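Local structure of ribose 5-phosphate isomerase RpiB (Thermoanaerobacter tengcongensis, 4EGS) at residues V40-N44 with S70-P76; A75-A81 with H100-S104. The protein probably acts as a tyrosine phosphatase through this N-terminal domain, part of a longer protein that probably also interconverts aldoses and ketoses. All coordinates share one frame; numbering follows the deposited sequence.

Contact 1. Residues V40-N44 with S70-P76; sequences VCTGN and SAGVFAP. With BCT (bicarbonate ion), chain C.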
ATOM      1  N   VAL A  40       9.005  -6.526  14.075  1.00 31.12           N
ATOM      2  CA  VAL A  40      10.042  -7.341  14.698  1.00 31.77           C
ATOM      3  C   VAL A  40      10.441  -6.861  16.090  1.00 31.29           C
ATOM      4  O   VAL A  40      10.824  -5.708  16.286  1.00 29.34           O
ATOM      5  CB  VAL A  40      11.291  -7.462  13.800  1.00 32.80           C
ATOM      6  CG1 VAL A  40      12.464  -8.032  14.584  1.00 32.55           C
ATOM      7  CG2 VAL A  40      10.984  -8.331  12.595  1.00 34.20           C
ATOM      8  N   CYS A  41      10.336  -7.774  17.049  1.00 32.96           N
ATOM      9  CA  CYS A  41      10.715  -7.523  18.430  1.00 32.23           C
ATOM     10  C   CYS A  41      11.975  -8.313  18.739  1.00 32.39           C
ATOM     11  O   CYS A  41      12.575  -8.916  17.848  1.00 32.36           O
ATOM     12  CB  CYS A  41       9.604  -8.005  19.356  1.00 30.77           C
ATOM     13  SG  CYS A  41       8.946  -6.772  20.470  1.00 32.83           S
ATOM     14  N   THR A  42      12.371  -8.317  20.007  1.00 29.53           N
ATOM     15  CA  THR A  42      13.414  -9.223  20.461  1.00 30.47           C
ATOM     16  C   THR A  42      12.782 -10.552  20.854  1.00 29.78           C
ATOM     17  O   THR A  42      13.226 -11.612  20.416  1.00 30.93           O
ATOM     18  CB  THR A  42      14.199  -8.653  21.657  1.00 33.13           C
ATOM     19  OG1 THR A  42      15.068  -7.607  21.206  1.00 34.48           O
ATOM     20  CG2 THR A  42      15.036  -9.740  22.312  1.00 32.23           C
ATOM     21  N   GLY A  43      11.733 -10.486  21.667  1.00 31.16           N
ATOM     22  CA  GLY A  43      11.075 -11.683  22.159  1.00 31.35           C
ATOM     23  C   GLY A  43       9.631 -11.835  21.719  1.00 30.20           C
ATOM     24  O   GLY A  43       8.970 -12.805  22.088  1.00 31.62           O
ATOM     25  N   ASN A  44       9.145 -10.878  20.932  1.00 28.95           N
ATOM     26  CA  ASN A  44       7.779 -10.907  20.411  1.00 31.74           C
ATOM     27  C   ASN A  44       6.719 -11.072  21.503  1.00 31.85           C
ATOM     28  O   ASN A  44       5.842 -11.932  21.412  1.00 29.99           O
ATOM     29  CB  ASN A  44       7.631 -11.999  19.345  1.00 33.20           C
ATOM     30  CG  ASN A  44       6.367 -11.846  18.529  1.00 34.18           C
ATOM     31  OD1 ASN A  44       5.777 -10.767  18.486  1.00 36.12           O
ATOM     32  ND2 ASN A  44       5.938 -12.925  17.883  1.00 33.13           N
ATOM     33  N   SER A  70       3.864 -10.527  13.544  1.00 30.95           N
ATOM     34  CA  SER A  70       4.936 -10.256  14.494  1.00 31.48           C
ATOM     35  C   SER A  70       5.930 -11.406  14.592  1.00 32.06           C
ATOM     36  O   SER A  70       5.629 -12.535  14.205  1.00 33.91           O
ATOM     37  CB  SER A  70       4.354  -9.967  15.877  1.00 29.20           C
ATOM     38  OG  SER A  70       3.565  -8.794  15.869  1.00 32.40           O
ATOM     39  N   ALA A  71       7.112 -11.101  15.120  1.00 31.50           N
ATOM     40  CA  ALA A  71       8.153 -12.096  15.355  1.00 33.39           C
ATOM     41  C   ALA A  71       9.240 -11.504  16.246  1.00 33.54           C
ATOM     42  O   ALA A  71       9.369 -10.285  16.353  1.00 33.07           O
ATOM     43  CB  ALA A  71       8.748 -12.574  14.039  1.00 34.32           C
ATOM     44  N   GLY A  72      10.016 -12.371  16.886  1.00 31.36           N
ATOM     45  CA  GLY A  72      11.122 -11.934  17.716  1.00 30.96           C
ATOM     46  C   GLY A  72      12.442 -12.496  17.227  1.00 31.38           C
ATOM     47  O   GLY A  72      12.489 -13.598  16.680  1.00 31.21           O
ATOM     48  N   VAL A  73      13.519 -11.738  17.419  1.00 31.14           N
ATOM     49  CA  VAL A  73      14.844 -12.178  16.993  1.00 32.28           C
ATOM     50  C   VAL A  73      15.346 -13.327  17.863  1.00 31.04           C
ATOM     51  O   VAL A  73      16.162 -14.138  17.426  1.00 30.83           O
ATOM     52  CB  VAL A  73      15.875 -11.025  17.006  1.00 31.80           C
ATOM     53  CG1 VAL A  73      15.412  -9.884  16.113  1.00 32.94           C
ATOM     54  CG2 VAL A  73      16.115 -10.531  18.420  1.00 31.14           C
ATOM     55  N   PHE A  74      14.851 -13.394  19.094  1.00 32.36           N
ATOM     56  CA  PHE A  74      15.216 -14.468  20.007  1.00 32.95           C
ATOM     57  C   PHE A  74      14.060 -14.765  20.956  1.00 32.13           C
ATOM     58  O   PHE A  74      14.215 -14.741  22.178  1.00 31.90           O
ATOM     59  CB  PHE A  74      16.487 -14.118  20.784  1.00 32.75           C
ATOM     60  CG  PHE A  74      17.241 -15.319  21.277  1.00 33.92           C
ATOM     61  CD1 PHE A  74      17.294 -15.616  22.629  1.00 34.97           C
ATOM     62  CD2 PHE A  74      17.889 -16.157  20.385  1.00 32.84           C
ATOM     63  CE1 PHE A  74      17.985 -16.723  23.083  1.00 32.31           C
ATOM     64  CE2 PHE A  74      18.580 -17.266  20.832  1.00 35.89           C
ATOM     65  CZ  PHE A  74      18.629 -17.548  22.183  1.00 33.33           C
ATOM     66  N   ALA A  75      12.901 -15.049  20.373  1.00 32.43           N
ATOM     67  CA  ALA A  75      11.680 -15.285  21.132  1.00 33.63           C
ATOM     68  C   ALA A  75      11.553 -16.729  21.605  1.00 35.63           C
ATOM     69  O   ALA A  75      11.906 -17.659  20.881  1.00 38.99           O
ATOM     70  CB  ALA A  75      10.469 -14.908  20.293  1.00 34.01           C
ATOM     71  N   PRO A  76      11.051 -16.919  22.835  1.00 35.37           N
ATOM     72  CA  PRO A  76      10.647 -18.244  23.313  1.00 35.13           C
ATOM     73  C   PRO A  76       9.216 -18.544  22.873  1.00 34.28           C
ATOM     74  O   PRO A  76       8.289 -17.839  23.272  1.00 35.72           O
ATOM     75  CB  PRO A  76      10.729 -18.102  24.833  1.00 34.15           C
ATOM     76  CG  PRO A  76      10.474 -16.657  25.090  1.00 34.32           C
ATOM     77  CD  PRO A  76      10.991 -15.898  23.897  1.00 34.19           C
TER
HETATM   78  C   BCT C 201      10.690  -6.953  23.709  1.00 32.10           C
HETATM   79  O1  BCT C 201      10.041  -5.745  23.859  1.00 31.74           O
HETATM   80  O2  BCT C 201      11.677  -6.941  22.748  1.00 27.59           O
HETATM   81  O3  BCT C 201       9.837  -8.035  23.624  1.00 31.46           O
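Gly72 lies so tightly against the turn Thr42-Gly43-Asn44 that a beta carbon on it would fall 2.7 Å from Thr42 O, a clash that only a residue without a side chain escapes. The turn begins the phosphate-binding loop (P-loop) of this phosphatase family, which runs from Cys41, the predicted nucleophile, to Arg47. Strand pairing carries the chain to it: Cys41 N gives Ala71 O a practically straight bond of 2.8 Å. Val73 N then reaches Cys41 O, tilted 34° from the carbonyl plane, and Phe74 N meets Thr42 O nearly head-on, so backbone hydrogen bonding continues into the loops that follow both strands. Asn44, at left-handed backbone angles, turns back over the neighbouring strand. Its CG is anti to the backbone N (chi1 -165°), which lays the amide group beside Ala71, with CG 3.6 Å from Ala71 N, and against Ser70 CB. An alanine here would probably open a gap over Ser70 and Ala71 and leave the turn freer to shift. On another flank Val73 wedges in: its CG1 meets Val40 CG1 at 3.8 Å, the two side chains crossing at about a right angle, while CG2 rests 3.6 Å from Thr42 CA. A bicarbonate ion, probably from the crystallisation liquor, sits beside the loop; Thr42 N hydrogen-bonds its O2 at 3.1 Å, and Arg47 and Asp153 also line this pocket. Ser70 OG is held by Glu52 and by Ser48 O, both on helix 47-61, which links the two parallel strands as a beta-alpha-beta unit. Strand 36-41 pairs on its other side with strand 115-118, and Val40 packs on helix 121-130.

Contact 2. Residues A75-A81 with H100-S104; sequences APEGFPA and HRAKS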
ATOM      1  N   ALA A  75      12.901 -15.049  20.373  1.00 32.43           N
ATOM      2  CA  ALA A  75      11.680 -15.285  21.132  1.00 33.63           C
ATOM      3  C   ALA A  75      11.553 -16.729  21.605  1.00 35.63           C
ATOM      4  O   ALA A  75      11.906 -17.659  20.881  1.00 38.99           O
ATOM      5  CB  ALA A  75      10.469 -14.908  20.293  1.00 34.01           C
ATOM      6  N   PRO A  76      11.051 -16.919  22.835  1.00 35.37           N
ATOM      7  CA  PRO A  76      10.647 -18.244  23.313  1.00 35.13           C
ATOM      8  C   PRO A  76       9.216 -18.544  22.873  1.00 34.28           C
ATOM      9  O   PRO A  76       8.289 -17.839  23.272  1.00 35.72           O
ATOM     10  CB  PRO A  76      10.729 -18.102  24.833  1.00 34.15           C
ATOM     11  CG  PRO A  76      10.474 -16.657  25.090  1.00 34.32           C
ATOM     12  CD  PRO A  76      10.991 -15.898  23.897  1.00 34.19           C
ATOM     13  N   GLU A  77       9.041 -19.574  22.051  1.00 35.61           N
ATOM     14  CA  GLU A  77       7.740 -19.850  21.444  1.00 39.84           C
ATOM     15  C   GLU A  77       6.686 -20.266  22.469  1.00 36.51           C
ATOM     16  O   GLU A  77       7.007 -20.851  23.504  1.00 35.47           O
ATOM     17  CB  GLU A  77       7.870 -20.900  20.332  1.00 42.28           C
ATOM     18  CG  GLU A  77       7.543 -22.332  20.746  1.00 44.12           C
ATOM     19  CD  GLU A  77       6.070 -22.670  20.578  1.00 47.27           C
ATOM     20  OE1 GLU A  77       5.560 -23.511  21.349  1.00 47.01           O
ATOM     21  OE2 GLU A  77       5.423 -22.092  19.677  1.00 44.54           O
ATOM     22  N   GLY A  78       5.428 -19.949  22.175  1.00 36.92           N
ATOM     23  CA  GLY A  78       4.315 -20.349  23.016  1.00 35.39           C
ATOM     24  C   GLY A  78       3.888 -19.306  24.031  1.00 31.80           C
ATOM     25  O   GLY A  78       2.828 -19.423  24.645  1.00 29.72           O
ATOM     26  N   PHE A  79       4.715 -18.281  24.209  1.00 34.33           N
ATOM     27  CA  PHE A  79       4.437 -17.234  25.186  1.00 33.29           C
ATOM     28  C   PHE A  79       3.414 -16.232  24.664  1.00 33.49           C
ATOM     29  O   PHE A  79       3.506 -15.780  23.524  1.00 35.39           O
ATOM     30  CB  PHE A  79       5.727 -16.507  25.572  1.00 32.23           C
ATOM     31  CG  PHE A  79       6.601 -17.280  26.518  1.00 32.09           C
ATOM     32  CD1 PHE A  79       7.189 -18.471  26.127  1.00 34.75           C
ATOM     33  CD2 PHE A  79       6.845 -16.807  27.796  1.00 31.68           C
ATOM     34  CE1 PHE A  79       7.995 -19.181  26.994  1.00 33.48           C
ATOM     35  CE2 PHE A  79       7.652 -17.512  28.668  1.00 35.00           C
ATOM     36  CZ  PHE A  79       8.227 -18.701  28.266  1.00 34.67           C
ATOM     37  N   PRO A  80       2.431 -15.879  25.502  1.00 31.31           N
ATOM     38  CA  PRO A  80       1.442 -14.870  25.118  1.00 31.45           C
ATOM     39  C   PRO A  80       2.063 -13.482  25.160  1.00 32.22           C
ATOM     40  O   PRO A  80       3.191 -13.334  25.629  1.00 33.41           O
ATOM     41  CB  PRO A  80       0.387 -14.993  26.215  1.00 31.17           C
ATOM     42  CG  PRO A  80       1.154 -15.453  27.405  1.00 32.55           C
ATOM     43  CD  PRO A  80       2.199 -16.388  26.865  1.00 32.66           C
ATOM     44  N   ALA A  81       1.343 -12.482  24.667  1.00 33.62           N
ATOM     45  CA  ALA A  81       1.760 -11.102  24.851  1.00 32.14           C
ATOM     46  C   ALA A  81       1.643 -10.789  26.335  1.00 31.74           C
ATOM     47  O   ALA A  81       0.808 -11.375  27.025  1.00 31.10           O
ATOM     48  CB  ALA A  81       0.887 -10.166  24.036  1.00 30.78           C
ATOM     49  N   HIS A 100      -2.538 -13.784  20.818  1.00 36.09           N
ATOM     50  CA  HIS A 100      -1.165 -13.764  20.318  1.00 35.10           C
ATOM     51  C   HIS A 100      -0.282 -14.750  21.075  1.00 32.02           C
ATOM     52  O   HIS A 100      -0.459 -14.973  22.273  1.00 31.36           O
ATOM     53  CB  HIS A 100      -0.563 -12.358  20.390  1.00 33.59           C
ATOM     54  CG  HIS A 100       0.868 -12.292  19.953  1.00 32.99           C
ATOM     55  ND1 HIS A 100       1.238 -12.129  18.636  1.00 31.21           N
ATOM     56  CD2 HIS A 100       2.021 -12.380  20.660  1.00 31.70           C
ATOM     57  CE1 HIS A 100       2.557 -12.112  18.550  1.00 30.26           C
ATOM     58  NE2 HIS A 100       3.055 -12.263  19.764  1.00 30.44           N
ATOM     59  N   ARG A 101       0.664 -15.344  20.359  1.00 33.74           N
ATOM     60  CA  ARG A 101       1.640 -16.239  20.957  1.00 32.80           C
ATOM     61  C   ARG A 101       3.014 -15.912  20.380  1.00 33.93           C
ATOM     62  O   ARG A 101       3.147 -15.673  19.180  1.00 34.96           O
ATOM     63  CB  ARG A 101       1.275 -17.696  20.675  1.00 33.00           C
ATOM     64  CG  ARG A 101       1.222 -18.578  21.914  1.00 35.04           C
ATOM     65  CD  ARG A 101      -0.209 -18.870  22.346  1.00 33.35           C
ATOM     66  NE  ARG A 101      -0.920 -17.671  22.780  1.00 34.42           N
ATOM     67  CZ  ARG A 101      -2.186 -17.660  23.184  1.00 32.57           C
ATOM     68  NH1 ARG A 101      -2.885 -18.787  23.210  1.00 28.58           N
ATOM     69  NH2 ARG A 101      -2.755 -16.524  23.561  1.00 33.83           N
ATOM     70  N   ALA A 102       4.030 -15.892  21.238  1.00 33.34           N
ATOM     71  CA  ALA A 102       5.378 -15.525  20.812  1.00 34.97           C
ATOM     72  C   ALA A 102       5.933 -16.492  19.771  1.00 36.55           C
ATOM     73  O   ALA A 102       5.896 -17.708  19.956  1.00 35.70           O
ATOM     74  CB  ALA A 102       6.312 -15.437  22.012  1.00 32.06           C
ATOM     75  N   LYS A 103       6.438 -15.942  18.673  1.00 34.87           N
ATOM     76  CA  LYS A 103       7.040 -16.748  17.620  1.00 37.37           C
ATOM     77  C   LYS A 103       8.451 -16.249  17.327  1.00 38.21           C
ATOM     78  O   LYS A 103       8.666 -15.046  17.168  1.00 36.64           O
ATOM     79  CB  LYS A 103       6.206 -16.663  16.341  1.00 36.03           C
ATOM     80  CG  LYS A 103       4.704 -16.680  16.553  1.00 37.61           C
ATOM     81  CD  LYS A 103       4.168 -18.086  16.750  1.00 37.46           C
ATOM     82  CE  LYS A 103       2.653 -18.061  16.863  1.00 38.05           C
ATOM     83  NZ  LYS A 103       2.064 -19.425  16.916  1.00 41.59           N
ATOM     84  N   SER A 104       9.409 -17.170  17.259  1.00 36.76           N
ATOM     85  CA  SER A 104      10.771 -16.819  16.873  1.00 37.93           C
ATOM     86  C   SER A 104      10.850 -16.723  15.354  1.00 40.66           C
ATOM     87  O   SER A 104      10.268 -17.541  14.640  1.00 41.43           O
ATOM     88  CB  SER A 104      11.774 -17.846  17.407  1.00 38.52           C
ATOM     89  OG  SER A 104      13.105 -17.479  17.084  1.00 36.40           O
TER
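Ala102 faces the turn at Pro76-Phe79 with both its backbone and its methyl group. Its carbonyl O takes the amide of Gly78 at 3.2 Å, in the carbonyl plane and on a lone pair, and the CA-H of Glu77 closes on the same oxygen. Its N points back at Phe79 O, a bond modelled so short that its length is doubtful. Between these two links Ala102 CB packs against the turn, 3.8 Å from Phe79 CB and 3.4 Å from Pro76 O. The turn is a type II beta turn with Gly78 third, at a positive phi (95°) where a beta carbon would press on the preceding carbonyl; it belongs to the loop leading into helix 83-93, and residues 100-104, in the loop that follows the helix, run alongside it. Pro76 CG lies over one face of the Phe79 ring, 3.9 Å above its plane and toward the rim. On the bend itself, Arg101 CG rests 3.3 Å from Gly78 O. Its chain, bent at chi2 and chi3, doubles back so that NE bonds His100 O at 2.8 Å from above the carbonyl plane, with a weaker bond from NH2; His100 O also receives the CA-H of Pro80. At the far end Ser104 CB touches Ala75 O at 3.5 Å, and the Ala75 methyl meets Lys103 O. Behind this shell stands His100: with CG anti to the backbone N (chi1 177°), the ring reaches Ala81 through CD2, packs on Pro49 and Glu52 of helix 47-61, and hydrogen-bonds Asn44 O through NE2.

Overall arrangement
From the N terminus, the chain runs along strand 36-41, turns through the phosphate-binding loop, follows helix 47-61 and returns along strand 67-72, where contact 1 closes this first loop. Contact 2 opens at once, sharing Ala75 and Pro76, and closes a second loop that holds helix 83-93. The two loops follow in series, neither nesting nor crossing. They still meet in space: Gly72 N probably hydrogen-bonds Lys103 O, in addition to the link made by His100. Residues 100-104 therefore touch the phosphate-binding loop, the bend of contact 2 and the edge strand 67-72, tying the loops around helix 83-93 to the active-site end of the sheet.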